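Local coordinates for kelch domain-containing protein (Colletotrichum graminicola M1.001, PDB 5C86), which probably oxidises alcohols as a fungal copper oxidase of the galactose oxidase and glyoxal oxidase family AA5, at residues Trp184-Leu190 against Leu259-Gly263. Residues are numbered along the deposited sequence; the frame is centred on the assembly and turned at random.
Sequences WKNGSVL and LGEPG
Two neighbouring blades of a Kelch-type beta-propeller meet here: the turn joining strands 181-183 and 188-191, and the loop that follows strand 254-258 in the next blade. Trp184, before the turn, has chi1 t (-164°); its NE1 donates to Gly260 O (2.8 Å, nearly straight at 171°) near the plane of the indole, while Leu259 covers one ring face, CD2 lying 3.9 Å from the centroid of the five-membered ring in a CH-pi contact. Trp184 N also bonds to Ser188 O (2.9 Å), pairing the hairpin across the turn. Lys185, extended beyond an m chi1, brings NZ to 3.0 Å from Glu261 OE2 in a salt bridge; Glu261 starts out away from the turn and folds back through m chi1 and chi2. Asn186 (52/45) and Gly187 (80/10), both with positive phi, reverse the chain. Ser188, chi1 p, turns OG back onto Lys185 O (2.8 Å), which also accepts from Ser188 N (3.0 Å). Ser188 CB packs on Pro262 CB at 3.7 Å, where the CA atoms come closest (6.4 Å). Val189 faces away; Leu190 sets CD2 3.8 Å from Leu259 CD1, beside Trp200. No hydrogen bond runs from backbone to backbone between these two segments; here turn and loop are held by a bond from the buried indole to a loop carbonyl, by apolar packing and by a salt bridge at the more exposed margin.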
ATOM      1  N   TRP A 184      -2.476 -13.802  -4.480  1.00 12.20           N
ATOM      2  CA  TRP A 184      -3.728 -14.388  -4.923  1.00 12.40           C
ATOM      3  C   TRP A 184      -3.872 -15.862  -4.426  1.00 14.86           C
ATOM      4  O   TRP A 184      -3.211 -16.248  -3.498  1.00 14.37           O
ATOM      5  CB  TRP A 184      -3.886 -14.183  -6.438  1.00 14.25           C
ATOM      6  CG  TRP A 184      -5.236 -14.369  -7.053  1.00 13.54           C
ATOM      7  CD1 TRP A 184      -5.600 -15.216  -8.155  1.00 14.04           C
ATOM      8  CD2 TRP A 184      -6.463 -13.714  -6.669  1.00 12.87           C
ATOM      9  NE1 TRP A 184      -6.925 -15.063  -8.448  1.00 15.17           N
ATOM     10  CE2 TRP A 184      -7.480 -14.174  -7.569  1.00 14.39           C
ATOM     11  CE3 TRP A 184      -6.783 -12.743  -5.711  1.00 14.16           C
ATOM     12  CZ2 TRP A 184      -8.749 -13.676  -7.518  1.00 14.40           C
ATOM     13  CZ3 TRP A 184      -8.111 -12.239  -5.675  1.00 13.68           C
ATOM     14  CH2 TRP A 184      -9.057 -12.743  -6.549  1.00 13.38           C
ATOM     15  N   LYS A 185      -4.734 -16.620  -5.071  1.00 15.09           N
ATOM     16  CA  LYS A 185      -5.137 -17.917  -4.566  1.00 15.09           C
ATOM     17  C   LYS A 185      -3.956 -18.862  -4.441  1.00 16.46           C
ATOM     18  O   LYS A 185      -3.056 -18.831  -5.320  1.00 14.66           O
ATOM     19  CB  LYS A 185      -6.211 -18.462  -5.466  1.00 16.20           C
ATOM     20  CG  LYS A 185      -7.494 -17.628  -5.466  1.00 19.34           C
ATOM     21  CD  LYS A 185      -8.565 -18.171  -6.428  1.00 22.88           C
ATOM     22  CE  LYS A 185      -9.789 -17.237  -6.468  1.00 25.18           C
ATOM     23  NZ  LYS A 185     -10.940 -17.981  -7.116  1.00 29.55           N
ATOM     24  N   ASN A 186      -3.968 -19.661  -3.383  1.00 18.32           N
ATOM     25  CA  ASN A 186      -3.056 -20.832  -3.241  1.00 20.30           C
ATOM     26  C   ASN A 186      -1.590 -20.497  -3.452  1.00 19.28           C
ATOM     27  O   ASN A 186      -0.854 -21.168  -4.216  1.00 20.43           O
ATOM     28  CB  ASN A 186      -3.473 -21.810  -4.328  1.00 20.52           C
ATOM     29  CG  ASN A 186      -2.923 -23.235  -4.087  1.00 26.17           C
ATOM     30  OD1 ASN A 186      -2.494 -23.563  -3.011  1.00 27.45           O
ATOM     31  ND2 ASN A 186      -2.881 -24.004  -5.116  1.00 32.39           N
ATOM     32  N   GLY A 187      -1.180 -19.417  -2.845  1.00 17.46           N
ATOM     33  CA  GLY A 187       0.206 -19.038  -2.775  1.00 16.39           C
ATOM     34  C   GLY A 187       0.702 -18.383  -4.023  1.00 17.14           C
ATOM     35  O   GLY A 187       1.901 -18.190  -4.126  1.00 17.11           O
ATOM     36  N   SER A 188      -0.163 -18.023  -4.953  1.00 15.19           N
ATOM     37  CA  SER A 188       0.201 -17.387  -6.164  1.00 14.12           C
ATOM     38  C   SER A 188       0.448 -15.866  -5.904  1.00 15.52           C
ATOM     39  O   SER A 188      -0.107 -15.314  -4.955  1.00 13.99           O
ATOM     40  CB  SER A 188      -0.823 -17.565  -7.221  1.00 16.94           C
ATOM     41  OG  SER A 188      -2.000 -16.835  -6.891  1.00 15.81           O
ATOM     42  N   VAL A 189       1.218 -15.264  -6.780  1.00 15.43           N
ATOM     43  CA  VAL A 189       1.484 -13.814  -6.795  1.00 15.05           C
ATOM     44  C   VAL A 189       1.428 -13.366  -8.221  1.00 14.78           C
ATOM     45  O   VAL A 189       2.176 -13.887  -9.074  1.00 15.78           O
ATOM     46  CB  VAL A 189       2.779 -13.450  -6.116  1.00 13.53           C
ATOM     47  CG1 VAL A 189       3.053 -11.933  -6.302  1.00 14.38           C
ATOM     48  CG2 VAL A 189       2.834 -13.798  -4.669  1.00 15.00           C
ATOM     49  N   LEU A 190       0.575 -12.407  -8.558  1.00 12.82           N
ATOM     50  CA  LEU A 190       0.596 -11.804  -9.819  1.00 13.10           C
ATOM     51  C   LEU A 190       1.559 -10.631  -9.829  1.00 14.60           C
ATOM     52  O   LEU A 190       1.387  -9.710  -8.998  1.00 13.98           O
ATOM     53  CB  LEU A 190      -0.761 -11.304 -10.265  1.00 13.42           C
ATOM     54  CG  LEU A 190      -0.841 -10.548 -11.575  1.00 14.47           C
ATOM     55  CD1 LEU A 190      -0.474 -11.501 -12.705  1.00 15.18           C
ATOM     56  CD2 LEU A 190      -2.196  -9.935 -11.829  1.00 15.33           C
ATOM     57  N   LEU A 259      -8.682 -10.809 -12.398  1.00 13.67           N
ATOM     58  CA  LEU A 259      -7.960 -12.028 -12.143  1.00 16.12           C
ATOM     59  C   LEU A 259      -8.964 -13.125 -12.125  1.00 19.44           C
ATOM     60  O   LEU A 259      -9.998 -12.991 -11.487  1.00 21.76           O
ATOM     61  CB  LEU A 259      -7.215 -11.991 -10.792  1.00 18.38           C
ATOM     62  CG  LEU A 259      -5.848 -11.239 -10.843  1.00 19.25           C
ATOM     63  CD1 LEU A 259      -5.980  -9.819 -11.334  1.00 21.30           C
ATOM     64  CD2 LEU A 259      -5.264 -11.244  -9.465  1.00 21.04           C
ATOM     65  N   GLY A 260      -8.626 -14.219 -12.817  1.00 22.17           N
ATOM     66  CA  GLY A 260      -9.404 -15.420 -12.676  1.00 26.02           C
ATOM     67  C   GLY A 260      -8.587 -16.366 -11.836  1.00 26.67           C
ATOM     68  O   GLY A 260      -8.368 -16.108 -10.653  1.00 28.43           O
ATOM     69  N   GLU A 261      -8.208 -17.498 -12.402  1.00 24.60           N
ATOM     70  CA  GLU A 261      -7.429 -18.470 -11.669  1.00 23.42           C
ATOM     71  C   GLU A 261      -5.920 -18.197 -11.876  1.00 20.51           C
ATOM     72  O   GLU A 261      -5.538 -17.669 -12.868  1.00 25.58           O
ATOM     73  CB  GLU A 261      -7.822 -19.918 -12.032  1.00 28.24           C
ATOM     74  CG  GLU A 261      -9.209 -20.348 -11.499  1.00 30.18           C
ATOM     75  CD  GLU A 261      -9.445 -20.150  -9.993  1.00 30.41           C
ATOM     76  OE1 GLU A 261      -8.624 -20.606  -9.189  1.00 33.71           O
ATOM     77  OE2 GLU A 261     -10.499 -19.551  -9.587  1.00 37.70           O
ATOM     78  N   PRO A 262      -5.079 -18.529 -10.911  1.00 21.01           N
ATOM     79  CA  PRO A 262      -3.663 -18.372 -11.122  1.00 22.61           C
ATOM     80  C   PRO A 262      -3.235 -19.197 -12.294  1.00 25.83           C
ATOM     81  O   PRO A 262      -3.820 -20.256 -12.552  1.00 25.47           O
ATOM     82  CB  PRO A 262      -3.000 -18.889  -9.844  1.00 24.13           C
ATOM     83  CG  PRO A 262      -4.101 -19.314  -8.954  1.00 24.63           C
ATOM     84  CD  PRO A 262      -5.382 -19.156  -9.619  1.00 23.38           C
ATOM     85  N   GLY A 263      -2.239 -18.705 -13.002  1.00 23.69           N
ATOM     86  CA  GLY A 263      -1.791 -19.304 -14.257  1.00 24.47           C
ATOM     87  C   GLY A 263      -2.587 -18.962 -15.503  1.00 27.04           C
ATOM     88  O   GLY A 263      -2.137 -19.239 -16.571  1.00 31.20           O
TER